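HhaI Restriction Endonuclease (Haemophilus parahaemolyticus, PDB 6UKF) recognises and cleaves DNA as a restriction endonuclease, here held with its cognate duplex in the presence of calcium ions. Local coordinates at residues Thr153-Lys158 / Asn229-Ile234; Met86-Glu91 / Lys104-Pro109. All coordinates share one frame; numbering follows the deposited sequence. Where two conformers were deposited one is given.

Contact 1. Residues Thr153-Lys158 / Asn229-Ile234; sequences TYRIKK and NVIFSI. With EDO (1,2-ethanediol), chain D; nucleotides of chain C.
The Tyr-154 ring presents its CD1 edge to Val-230 on one face of a β-sheet: Val-230 N lies near the ring plane, 3.7 Å from Tyr-154 CD1, and CD1 also packs on Val-230 CG2. Arg-155, on the other face, has Ile-231 CG2 obliquely beside NE, and C4 of thymine DT4 of chain C sits 3.5 Å above the centre of its guanidinium. The edge of that group reads guanine DG5 of chain C: NH1 donates to N7 at 3.1 Å in a nearly straight bond (178°), and NH2 donates to O6 at 2.8 Å. This bidentate grip on the Hoogsteen edge is a classic major-groove reading of guanine. It depends on a side chain whose CG starts between backbone N and carbonyl carbon (chi1 69°) and which then runs extended to NE; Gln-53 also bonds NH2. Asn-229 lies side by side with the arginine, its amide turned 85° from the guanidinium, and its OD1 faces Lys-157 CB and CE. Bent at chi3 and chi4, the Lys-157 chain passes Ile-231 CD1, and NZ is hydrogen-bonded to Gln-56 OE1 and to O6 of another guanine of the bound DNA. Lys-158 meets both base and backbone of DC6 of chain C: its O accepts from N4 and its NZ donates to OP2 at 2.7 Å. Four backbone bonds, two each for Thr-153/Ile-231 and Arg-155/Asn-229, mark an antiparallel ladder, with Tyr-154/Val-230 the non-hydrogen-bonded pair between. Thr-153 belongs, with Ser-151, to a calcium site. Strands 148-156 and 228-236 are neighbours inside the sheet, flanked by 104-105 and 51-62 respectively, and helix 80-91 packs against the face carrying Tyr-154, Val-230 and Phe-232.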
ATOM      1  N   THR A 153     -10.277  -2.821  -8.850  1.00  8.43           N
ATOM      2  CA  THR A 153     -11.476  -3.274  -8.167  0.69  8.77           C
ATOM      3  C   THR A 153     -11.905  -2.236  -7.141  1.00  8.13           C
ATOM      4  O   THR A 153     -11.123  -1.389  -6.706  1.00  9.13           O
ATOM      5  CB  THR A 153     -11.273  -4.641  -7.497  0.69  9.99           C
ATOM      6  OG1 THR A 153     -12.552  -5.222  -7.207  0.69 10.75           O
ATOM      7  CG2 THR A 153     -10.470  -4.508  -6.203  0.69  8.97           C
ATOM      8  N   TYR A 154     -13.184  -2.302  -6.784  1.00  8.16           N
ATOM      9  CA  TYR A 154     -13.771  -1.480  -5.733  1.00  8.09           C
ATOM     10  C   TYR A 154     -14.135  -2.422  -4.594  1.00  8.40           C
ATOM     11  O   TYR A 154     -14.975  -3.310  -4.769  1.00  9.14           O
ATOM     12  CB  TYR A 154     -15.012  -0.766  -6.262  1.00  8.76           C
ATOM     13  CG  TYR A 154     -15.670   0.199  -5.297  1.00  8.49           C
ATOM     14  CD1 TYR A 154     -14.953   1.226  -4.695  1.00  8.80           C
ATOM     15  CD2 TYR A 154     -17.027   0.105  -5.023  1.00  9.48           C
ATOM     16  CE1 TYR A 154     -15.573   2.115  -3.829  1.00  9.22           C
ATOM     17  CE2 TYR A 154     -17.650   0.986  -4.167  1.00 10.01           C
ATOM     18  CZ  TYR A 154     -16.924   1.989  -3.572  1.00  9.51           C
ATOM     19  OH  TYR A 154     -17.564   2.864  -2.723  1.00 11.07           O
ATOM     20  N   ARG A 155     -13.483  -2.256  -3.445  1.00  8.26           N
ATOM     21  CA  ARG A 155     -13.696  -3.176  -2.338  1.00  8.51           C
ATOM     22  C   ARG A 155     -13.582  -2.448  -1.011  1.00  8.91           C
ATOM     23  O   ARG A 155     -12.850  -1.464  -0.880  1.00  8.49           O
ATOM     24  CB  ARG A 155     -12.703  -4.349  -2.361  1.00  8.89           C
ATOM     25  CG  ARG A 155     -11.239  -4.000  -2.067  1.00  9.20           C
ATOM     26  CD  ARG A 155     -10.395  -5.263  -2.155  1.00  8.50           C
ATOM     27  NE  ARG A 155      -8.957  -5.043  -2.015  1.00  8.75           N
ATOM     28  CZ  ARG A 155      -8.279  -5.137  -0.871  1.00  8.55           C
ATOM     29  NH1 ARG A 155      -8.900  -5.433   0.263  1.00  9.11           N
ATOM     30  NH2 ARG A 155      -6.971  -4.927  -0.865  1.00  8.78           N
ATOM     31  N   ILE A 156     -14.322  -2.957  -0.025  1.00  9.69           N
ATOM     32  CA  ILE A 156     -14.134  -2.530   1.353  1.00 10.00           C
ATOM     33  C   ILE A 156     -12.731  -2.905   1.786  1.00  9.81           C
ATOM     34  O   ILE A 156     -12.318  -4.065   1.666  1.00 12.91           O
ATOM     35  CB  ILE A 156     -15.165  -3.223   2.259  1.00 10.61           C
ATOM     36  CG1 ILE A 156     -16.586  -2.801   1.890  1.00 11.77           C
ATOM     37  CG2 ILE A 156     -14.864  -2.933   3.728  1.00 11.48           C
ATOM     38  CD1 ILE A 156     -17.658  -3.631   2.577  1.00 14.14           C
ATOM     39  N   LYS A 157     -11.988  -1.934   2.304  1.00  9.57           N
ATOM     40  CA  LYS A 157     -10.717  -2.221   2.965  1.00  9.35           C
ATOM     41  C   LYS A 157     -10.739  -1.541   4.329  1.00  9.30           C
ATOM     42  O   LYS A 157     -10.613  -0.317   4.431  1.00  9.07           O
ATOM     43  CB  LYS A 157      -9.506  -1.808   2.137  1.00  8.88           C
ATOM     44  CG  LYS A 157      -8.190  -2.201   2.807  1.00  9.19           C
ATOM     45  CD  LYS A 157      -7.015  -2.268   1.834  1.00  9.45           C
ATOM     46  CE  LYS A 157      -6.743  -0.940   1.140  1.00  8.66           C
ATOM     47  NZ  LYS A 157      -6.287   0.129   2.071  1.00  8.48           N
ATOM     48  N   LYS A 158     -10.925  -2.352   5.366  1.00  9.43           N
ATOM     49  CA  LYS A 158     -10.904  -1.867   6.735  1.00  9.88           C
ATOM     50  C   LYS A 158      -9.660  -1.022   6.975  1.00  9.65           C
ATOM     51  O   LYS A 158      -8.569  -1.349   6.501  1.00  9.93           O
ATOM     52  CB  LYS A 158     -10.888  -3.083   7.661  1.00 11.24           C
ATOM     53  CG  LYS A 158     -11.037  -2.781   9.129  1.00 12.17           C
ATOM     54  CD  LYS A 158     -10.866  -4.060   9.923  1.00 13.03           C
ATOM     55  CE  LYS A 158     -11.047  -3.838  11.409  1.00 13.58           C
ATOM     56  NZ  LYS A 158     -10.766  -5.085  12.173  1.00 14.99           N
ATOM     57  N   ASN A 229     -12.664   1.412  -1.309  1.00  8.33           N
ATOM     58  CA  ASN A 229     -11.726   2.137  -2.179  1.00  8.20           C
ATOM     59  C   ASN A 229     -11.582   1.451  -3.531  1.00  8.03           C
ATOM     60  O   ASN A 229     -11.647   0.209  -3.617  1.00  8.64           O
ATOM     61  CB  ASN A 229     -10.335   2.275  -1.538  1.00  8.82           C
ATOM     62  CG  ASN A 229      -9.882   1.058  -0.750  1.00  8.62           C
ATOM     63  OD1 ASN A 229      -9.443   1.184   0.396  1.00 12.31           O
ATOM     64  ND2 ASN A 229      -9.967  -0.126  -1.350  1.00  9.27           N
ATOM     65  N   VAL A 230     -11.459   2.274  -4.560  1.00  7.53           N
ATOM     66  CA  VAL A 230     -10.887   1.807  -5.810  1.00  8.12           C
ATOM     67  C   VAL A 230      -9.417   1.527  -5.552  1.00  8.05           C
ATOM     68  O   VAL A 230      -8.716   2.349  -4.954  1.00  8.82           O
ATOM     69  CB  VAL A 230     -11.068   2.879  -6.893  1.00  7.78           C
ATOM     70  CG1 VAL A 230     -10.362   2.477  -8.168  1.00  8.69           C
ATOM     71  CG2 VAL A 230     -12.549   3.125  -7.144  1.00  9.07           C
ATOM     72  N   ILE A 231      -8.947   0.356  -5.965  1.00  7.54           N
ATOM     73  CA  ILE A 231      -7.583  -0.059  -5.652  1.00  7.52           C
ATOM     74  C   ILE A 231      -7.050  -0.892  -6.806  1.00  7.64           C
ATOM     75  O   ILE A 231      -7.769  -1.706  -7.393  1.00  7.82           O
ATOM     76  CB  ILE A 231      -7.520  -0.773  -4.283  1.00  8.26           C
ATOM     77  CG1 ILE A 231      -6.086  -1.185  -3.950  1.00  8.09           C
ATOM     78  CG2 ILE A 231      -8.464  -1.973  -4.246  1.00  8.90           C
ATOM     79  CD1 ILE A 231      -5.873  -1.434  -2.480  1.00  9.41           C
ATOM     80  N   PHE A 232      -5.785  -0.669  -7.138  1.00  7.35           N
ATOM     81  CA  PHE A 232      -5.166  -1.249  -8.319  1.00  7.79           C
ATOM     82  C   PHE A 232      -4.273  -2.418  -7.939  1.00  7.66           C
ATOM     83  O   PHE A 232      -3.539  -2.360  -6.950  1.00  8.28           O
ATOM     84  CB  PHE A 232      -4.363  -0.180  -9.056  1.00  8.79           C
ATOM     85  CG  PHE A 232      -5.206   0.968  -9.512  1.00  8.04           C
ATOM     86  CD1 PHE A 232      -5.371   2.087  -8.717  1.00 10.10           C
ATOM     87  CD2 PHE A 232      -5.892   0.900 -10.714  1.00 11.22           C
ATOM     88  CE1 PHE A 232      -6.175   3.132  -9.125  1.00 10.11           C
ATOM     89  CE2 PHE A 232      -6.696   1.947 -11.127  1.00 11.89           C
ATOM     90  CZ  PHE A 232      -6.837   3.064 -10.330  1.00  9.79           C
ATOM     91  N   SER A 233      -4.355  -3.482  -8.728  1.00  8.22           N
ATOM     92  CA  SER A 233      -3.496  -4.643  -8.585  1.00  8.49           C
ATOM     93  C   SER A 233      -2.645  -4.781  -9.837  1.00  8.13           C
ATOM     94  O   SER A 233      -3.105  -4.502 -10.949  1.00  9.23           O
ATOM     95  CB  SER A 233      -4.318  -5.914  -8.379  1.00  9.65           C
ATOM     96  OG  SER A 233      -4.955  -5.892  -7.116  1.00 11.86           O
ATOM     97  N   ILE A 234      -1.400  -5.201  -9.650  1.00  7.88           N
ATOM     98  CA  ILE A 234      -0.464  -5.337 -10.753  1.00  7.86           C
ATOM     99  C   ILE A 234       0.193  -6.705 -10.685  1.00  8.42           C
ATOM    100  O   ILE A 234       0.420  -7.260  -9.604  1.00  8.96           O
ATOM    101  CB  ILE A 234       0.585  -4.199 -10.780  1.00  8.59           C
ATOM    102  CG1 ILE A 234       1.506  -4.256  -9.558  1.00  8.68           C
ATOM    103  CG2 ILE A 234      -0.121  -2.853 -10.868  1.00  9.38           C
ATOM    104  CD1 ILE A 234       2.602  -3.198  -9.579  1.00  9.16           C
TER
HETATM  105  C1  EDO D 701     -12.020  -7.629  10.344  1.00 31.98           C
HETATM  106  O1  EDO D 701     -12.910  -7.066  11.315  1.00 31.67           O
HETATM  107  C2  EDO D 701     -11.369  -8.874  10.933  1.00 33.58           C
HETATM  108  O2  EDO D 701     -10.389  -8.468  11.896  1.00 35.22           O
ATOM    109  P    DT C   4     -13.735 -12.257   1.866  1.00 15.78           P
ATOM    110  OP1  DT C   4     -14.430 -12.970   2.963  1.00 18.13           O
ATOM    111  OP2  DT C   4     -14.493 -11.361   0.967  1.00 16.79           O
ATOM    112  O5'  DT C   4     -12.533 -11.440   2.504  1.00 15.46           O
ATOM    113  C5'  DT C   4     -11.624 -12.115   3.342  1.00 17.01           C
ATOM    114  C4'  DT C   4     -10.502 -11.199   3.754  1.00 19.25           C
ATOM    115  O4'  DT C   4      -9.612 -11.005   2.656  1.00 19.93           O
ATOM    116  C3'  DT C   4     -10.937  -9.799   4.187  1.00 17.93           C
ATOM    117  O3'  DT C   4     -11.014  -9.794   5.623  1.00 18.74           O
ATOM    118  C2'  DT C   4      -9.878  -8.853   3.598  1.00 19.19           C
ATOM    119  C1'  DT C   4      -8.936  -9.781   2.828  1.00 19.79           C
ATOM    120  N1   DT C   4      -8.537  -9.340   1.466  1.00 18.17           N
ATOM    121  C2   DT C   4      -7.216  -9.060   1.213  1.00 17.33           C
ATOM    122  O2   DT C   4      -6.347  -9.106   2.065  1.00 17.82           O
ATOM    123  N3   DT C   4      -6.945  -8.698  -0.078  1.00 15.01           N
ATOM    124  C4   DT C   4      -7.842  -8.612  -1.126  1.00 14.92           C
ATOM    125  O4   DT C   4      -7.500  -8.279  -2.254  1.00 16.23           O
ATOM    126  C5   DT C   4      -9.206  -8.942  -0.800  1.00 15.79           C
ATOM    127  C7   DT C   4     -10.262  -8.888  -1.854  1.00 16.68           C
ATOM    128  C6   DT C   4      -9.485  -9.301   0.462  1.00 18.33           C
ATOM    129  P    DG C   5     -11.404  -8.483   6.455  1.00 15.25           P
ATOM    130  OP1  DG C   5     -12.048  -8.966   7.697  1.00 21.17           O
ATOM    131  OP2  DG C   5     -12.120  -7.512   5.600  1.00 17.01           O
ATOM    132  O5'  DG C   5      -9.994  -7.893   6.873  1.00 14.32           O
ATOM    133  C5'  DG C   5      -9.078  -8.695   7.597  1.00 13.46           C
ATOM    134  C4'  DG C   5      -7.831  -7.898   7.864  1.00 11.67           C
ATOM    135  O4'  DG C   5      -7.103  -7.717   6.615  1.00 11.27           O
ATOM    136  C3'  DG C   5      -8.110  -6.487   8.391  1.00 11.75           C
ATOM    137  O3'  DG C   5      -7.125  -6.094   9.314  1.00 12.34           O
ATOM    138  C2'  DG C   5      -8.053  -5.656   7.109  1.00 11.23           C
ATOM    139  C1'  DG C   5      -6.872  -6.338   6.424  1.00 10.56           C
ATOM    140  N9   DG C   5      -6.722  -6.040   5.021  1.00  9.83           N
ATOM    141  C8   DG C   5      -7.688  -5.995   4.048  1.00  9.58           C
ATOM    142  N7   DG C   5      -7.219  -5.669   2.873  1.00  9.18           N
ATOM    143  C5   DG C   5      -5.855  -5.485   3.092  1.00  8.72           C
ATOM    144  C6   DG C   5      -4.817  -5.117   2.197  1.00  8.72           C
ATOM    145  O6   DG C   5      -4.894  -4.867   0.987  1.00  8.96           O
ATOM    146  N1   DG C   5      -3.585  -5.039   2.841  1.00  8.56           N
ATOM    147  C2   DG C   5      -3.379  -5.282   4.175  1.00  9.22           C
ATOM    148  N2   DG C   5      -2.121  -5.157   4.616  1.00  9.91           N
ATOM    149  N3   DG C   5      -4.337  -5.628   5.018  1.00  9.24           N
ATOM    150  C4   DG C   5      -5.543  -5.706   4.409  1.00  9.04           C
ATOM    151  P    DC C   6      -7.341  -6.294  10.893  1.00 12.35           P
ATOM    152  OP1  DC C   6      -7.823  -7.673  11.119  1.00 13.46           O
ATOM    153  OP2  DC C   6      -8.123  -5.158  11.428  1.00 12.77           O
ATOM    154  O5'  DC C   6      -5.855  -6.150  11.462  1.00 12.40           O
ATOM    155  C5'  DC C   6      -4.907  -7.186  11.232  1.00 12.70           C
ATOM    156  C4'  DC C   6      -3.529  -6.629  10.944  1.00 11.82           C
ATOM    157  O4'  DC C   6      -3.514  -6.008   9.622  1.00 11.59           O
ATOM    158  C3'  DC C   6      -3.029  -5.539  11.896  1.00 11.74           C
ATOM    159  O3'  DC C   6      -1.616  -5.651  12.026  1.00 12.11           O
ATOM    160  C2'  DC C   6      -3.464  -4.261  11.190  1.00 11.04           C
ATOM    161  C1'  DC C   6      -3.167  -4.632   9.744  1.00 11.29           C
ATOM    162  N1   DC C   6      -3.911  -3.872   8.706  1.00 10.32           N
ATOM    163  C2   DC C   6      -3.260  -3.570   7.514  1.00  9.92           C
ATOM    164  O2   DC C   6      -2.087  -3.933   7.368  1.00 10.58           O
ATOM    165  N3   DC C   6      -3.924  -2.881   6.555  1.00  9.42           N
ATOM    166  C4   DC C   6      -5.190  -2.514   6.751  1.00  9.65           C
ATOM    167  N4   DC C   6      -5.804  -1.841   5.772  1.00  9.65           N
ATOM    168  C5   DC C   6      -5.880  -2.823   7.961  1.00  9.47           C
ATOM    169  C6   DC C   6      -5.209  -3.501   8.902  1.00 10.00           C
TER

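Contact 2. Residues Met86-Glu91 / Lys104-Pro109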
ATOM      1  N   MET A  86     -14.796   6.994 -11.836  1.00  9.62           N
ATOM      2  CA  MET A  86     -15.979   7.427 -11.100  1.00 10.81           C
ATOM      3  C   MET A  86     -17.197   7.492 -12.008  1.00 11.00           C
ATOM      4  O   MET A  86     -18.299   7.097 -11.611  1.00 11.60           O
ATOM      5  CB  MET A  86     -15.726   8.798 -10.480  1.00 11.00           C
ATOM      6  CG  MET A  86     -14.725   8.781  -9.351  1.00 11.59           C
ATOM      7  SD  MET A  86     -14.342  10.428  -8.736  1.00 14.35           S
ATOM      8  CE  MET A  86     -15.959  11.010  -8.227  1.00 18.25           C
ATOM      9  N   GLN A  87     -17.020   8.003 -13.225  1.00 10.99           N
ATOM     10  CA  GLN A  87     -18.134   8.091 -14.159  1.00 12.54           C
ATOM     11  C   GLN A  87     -18.673   6.706 -14.487  1.00 11.79           C
ATOM     12  O   GLN A  87     -19.888   6.481 -14.478  1.00 12.16           O
ATOM     13  CB  GLN A  87     -17.678   8.811 -15.424  1.00 14.64           C
ATOM     14  CG  GLN A  87     -18.687   8.800 -16.550  1.00 19.74           C
ATOM     15  CD  GLN A  87     -18.217   9.599 -17.740  1.00 27.35           C
ATOM     16  OE1 GLN A  87     -17.648  10.680 -17.593  1.00 31.00           O
ATOM     17  NE2 GLN A  87     -18.445   9.065 -18.931  1.00 32.71           N
ATOM     18  N   PHE A  88     -17.780   5.757 -14.772  1.00 11.28           N
ATOM     19  CA  PHE A  88     -18.237   4.409 -15.081  1.00 11.18           C
ATOM     20  C   PHE A  88     -19.006   3.812 -13.909  1.00 10.81           C
ATOM     21  O   PHE A  88     -20.087   3.237 -14.084  1.00 11.27           O
ATOM     22  CB  PHE A  88     -17.063   3.507 -15.451  1.00 11.87           C
ATOM     23  CG  PHE A  88     -17.475   2.094 -15.715  1.00 11.48           C
ATOM     24  CD1 PHE A  88     -17.520   1.167 -14.688  1.00 14.56           C
ATOM     25  CD2 PHE A  88     -17.865   1.700 -16.984  1.00 13.43           C
ATOM     26  CE1 PHE A  88     -17.926  -0.128 -14.924  1.00 16.60           C
ATOM     27  CE2 PHE A  88     -18.270   0.405 -17.227  1.00 15.17           C
ATOM     28  CZ  PHE A  88     -18.298  -0.512 -16.195  1.00 16.90           C
ATOM     29  N   MET A  89     -18.457   3.931 -12.699  1.00 10.22           N
ATOM     30  CA  MET A  89     -19.125   3.360 -11.535  1.00  9.84           C
ATOM     31  C   MET A  89     -20.460   4.044 -11.275  1.00 10.75           C
ATOM     32  O   MET A  89     -21.441   3.386 -10.910  1.00 11.71           O
ATOM     33  CB  MET A  89     -18.217   3.469 -10.313  1.00  9.58           C
ATOM     34  CG  MET A  89     -16.995   2.572 -10.388  1.00  9.77           C
ATOM     35  SD  MET A  89     -15.871   2.811  -9.007  1.00 10.24           S
ATOM     36  CE  MET A  89     -16.929   2.407  -7.618  1.00 10.92           C
ATOM     37  N   SER A  90     -20.515   5.366 -11.456  1.00 10.66           N
ATOM     38  CA  SER A  90     -21.754   6.098 -11.210  1.00 11.63           C
ATOM     39  C   SER A  90     -22.817   5.757 -12.247  1.00 12.97           C
ATOM     40  O   SER A  90     -23.995   5.593 -11.906  1.00 14.19           O
ATOM     41  CB  SER A  90     -21.468   7.598 -11.192  1.00 11.32           C
ATOM     42  OG  SER A  90     -20.631   7.932 -10.100  1.00 13.12           O
ATOM     43  N   GLU A  91     -22.425   5.648 -13.518  1.00 13.36           N
ATOM     44  CA  GLU A  91     -23.374   5.238 -14.548  1.00 13.35           C
ATOM     45  C   GLU A  91     -23.836   3.800 -14.349  1.00 14.07           C
ATOM     46  O   GLU A  91     -24.877   3.414 -14.892  1.00 18.38           O
ATOM     47  CB  GLU A  91     -22.757   5.443 -15.934  1.00 13.93           C
ATOM     48  CG  GLU A  91     -22.421   6.906 -16.232  1.00 14.40           C
ATOM     49  CD  GLU A  91     -21.912   7.150 -17.651  1.00 17.14           C
ATOM     50  OE1 GLU A  91     -22.155   8.197 -18.157  1.00 16.73           O
ATOM     51  OE2 GLU A  91     -21.202   6.207 -18.266  1.00 23.08           O
ATOM     52  N   LYS A 104     -15.607  -5.737  -6.475  1.00 10.53           N
ATOM     53  CA  LYS A 104     -16.150  -5.879  -7.820  1.00 11.18           C
ATOM     54  C   LYS A 104     -15.203  -5.205  -8.797  1.00  9.94           C
ATOM     55  O   LYS A 104     -14.883  -4.020  -8.649  1.00 10.71           O
ATOM     56  CB  LYS A 104     -17.559  -5.297  -7.957  1.00 13.34           C
ATOM     57  CG  LYS A 104     -18.149  -5.533  -9.343  1.00 15.98           C
ATOM     58  CD  LYS A 104     -19.636  -5.229  -9.413  1.00 18.03           C
ATOM     59  CE  LYS A 104     -20.464  -6.347  -8.801  1.00 18.42           C
ATOM     60  NZ  LYS A 104     -21.920  -6.111  -8.963  1.00 19.57           N
ATOM     61  N   ILE A 105     -14.768  -5.967  -9.798  1.00 10.09           N
ATOM     62  CA  ILE A 105     -13.802  -5.478 -10.766  1.00 10.16           C
ATOM     63  C   ILE A 105     -14.437  -4.400 -11.630  1.00 10.61           C
ATOM     64  O   ILE A 105     -15.659  -4.363 -11.836  1.00 11.82           O
ATOM     65  CB  ILE A 105     -13.304  -6.669 -11.605  1.00 12.20           C
ATOM     66  CG1 ILE A 105     -12.044  -6.312 -12.395  1.00 15.61           C
ATOM     67  CG2 ILE A 105     -14.411  -7.162 -12.535  1.00 17.07           C
ATOM     68  CD1 ILE A 105     -11.194  -7.518 -12.717  1.00 18.06           C
ATOM     69  N   ILE A 106     -13.598  -3.499 -12.133  1.00 10.35           N
ATOM     70  CA  ILE A 106     -14.022  -2.393 -12.975  1.00  9.90           C
ATOM     71  C   ILE A 106     -13.519  -2.672 -14.392  1.00  9.49           C
ATOM     72  O   ILE A 106     -12.302  -2.657 -14.631  1.00 10.22           O
ATOM     73  CB  ILE A 106     -13.503  -1.051 -12.441  1.00 10.85           C
ATOM     74  CG1 ILE A 106     -14.131  -0.772 -11.071  1.00 14.97           C
ATOM     75  CG2 ILE A 106     -13.833   0.071 -13.412  1.00 11.89           C
ATOM     76  CD1 ILE A 106     -13.316   0.151 -10.182  1.00 17.51           C
ATOM     77  N   PRO A 107     -14.420  -2.952 -15.361  1.00  9.37           N
ATOM     78  CA  PRO A 107     -14.013  -3.383 -16.702  1.00 10.44           C
ATOM     79  C   PRO A 107     -13.740  -2.234 -17.672  1.00 10.26           C
ATOM     80  O   PRO A 107     -14.212  -2.231 -18.814  1.00 13.92           O
ATOM     81  CB  PRO A 107     -15.212  -4.215 -17.162  1.00 11.66           C
ATOM     82  CG  PRO A 107     -16.371  -3.491 -16.554  1.00 11.79           C
ATOM     83  CD  PRO A 107     -15.884  -3.040 -15.191  1.00 10.65           C
ATOM     84  N   LEU A 108     -12.971  -1.255 -17.231  1.00  9.55           N
ATOM     85  CA  LEU A 108     -12.539  -0.208 -18.142  1.00  9.51           C
ATOM     86  C   LEU A 108     -11.253  -0.622 -18.838  1.00  9.11           C
ATOM     87  O   LEU A 108     -10.576  -1.561 -18.407  1.00  8.90           O
ATOM     88  CB  LEU A 108     -12.314   1.092 -17.378  1.00  8.96           C
ATOM     89  CG  LEU A 108     -13.586   1.847 -16.995  1.00  9.91           C
ATOM     90  CD1 LEU A 108     -13.253   2.986 -16.049  1.00 11.84           C
ATOM     91  CD2 LEU A 108     -14.304   2.362 -18.234  1.00 12.68           C
ATOM     92  N   PRO A 109     -10.892   0.050 -19.929  1.00  9.05           N
ATOM     93  CA  PRO A 109      -9.635  -0.287 -20.607  1.00  9.34           C
ATOM     94  C   PRO A 109      -8.455  -0.208 -19.649  1.00  9.13           C
ATOM     95  O   PRO A 109      -8.355   0.705 -18.829  1.00  8.67           O
ATOM     96  CB  PRO A 109      -9.536   0.767 -21.714  1.00 10.41           C
ATOM     97  CG  PRO A 109     -10.955   1.132 -21.999  1.00 10.98           C
ATOM     98  CD  PRO A 109     -11.641   1.092 -20.655  1.00 10.03           C
TER
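Phe-88 sets CG anti to its backbone N (chi1 177°), which carries the ring off the helix toward Ile-106, Pro-107 and Leu-108; in Met-89, one residue on, chi1 (-69°) puts CG beside the backbone N, and the contact is made further out, by SD. All three partners of the phenyl ring approach it obliquely. Pro-107 crosses the phenylalanine at about a right angle and touches the ring's outer end, with CG 3.6 Å from Phe-88 CZ. Leu-108 slides past in the opposite direction, its CD2 3.8 Å from Phe-88 CD2, while its CD1 packs on Phe-88 CB. Ile-106 CG2 lies 4.1 Å from Phe-88 CD1, on the same side of the ring plane as the leucine and proline. The proline and its neighbours are presented by an inverse gamma turn centred on Pro-107, in which Leu-108 N makes a weak bond to Ile-106 O; here the chain leaves strand 104-105 for helix 110-123. Met-89 SD meets Ile-106 CD1 at 3.9 Å, the two side chains again crossing at about a right angle. Tyr-96 of the short helix 93-96 packs on Phe-88, Ile-106 and Pro-107.

The centres of contacts 1 and 2 lie about 12 Å apart, and both contacts reach the same antiparallel sheet, in which strand 104-105 borders strand 148-156. Along the chain they follow in series, contact 2 closing before contact 1 opens. They touch directly: Tyr-154 O and Lys-104 N are 3.0 Å apart, a probable hydrogen bond, and Met-89 CE packs 3.4 Å from Tyr-154 CG. Met-89 therefore takes part in contact 2 and also packs on a residue of contact 1, tying the helix to the DNA-reading strand. Contact 2 packs the helix on the chain just beyond strand 104-105, its nearest atom about 8 Å from the nucleic acid.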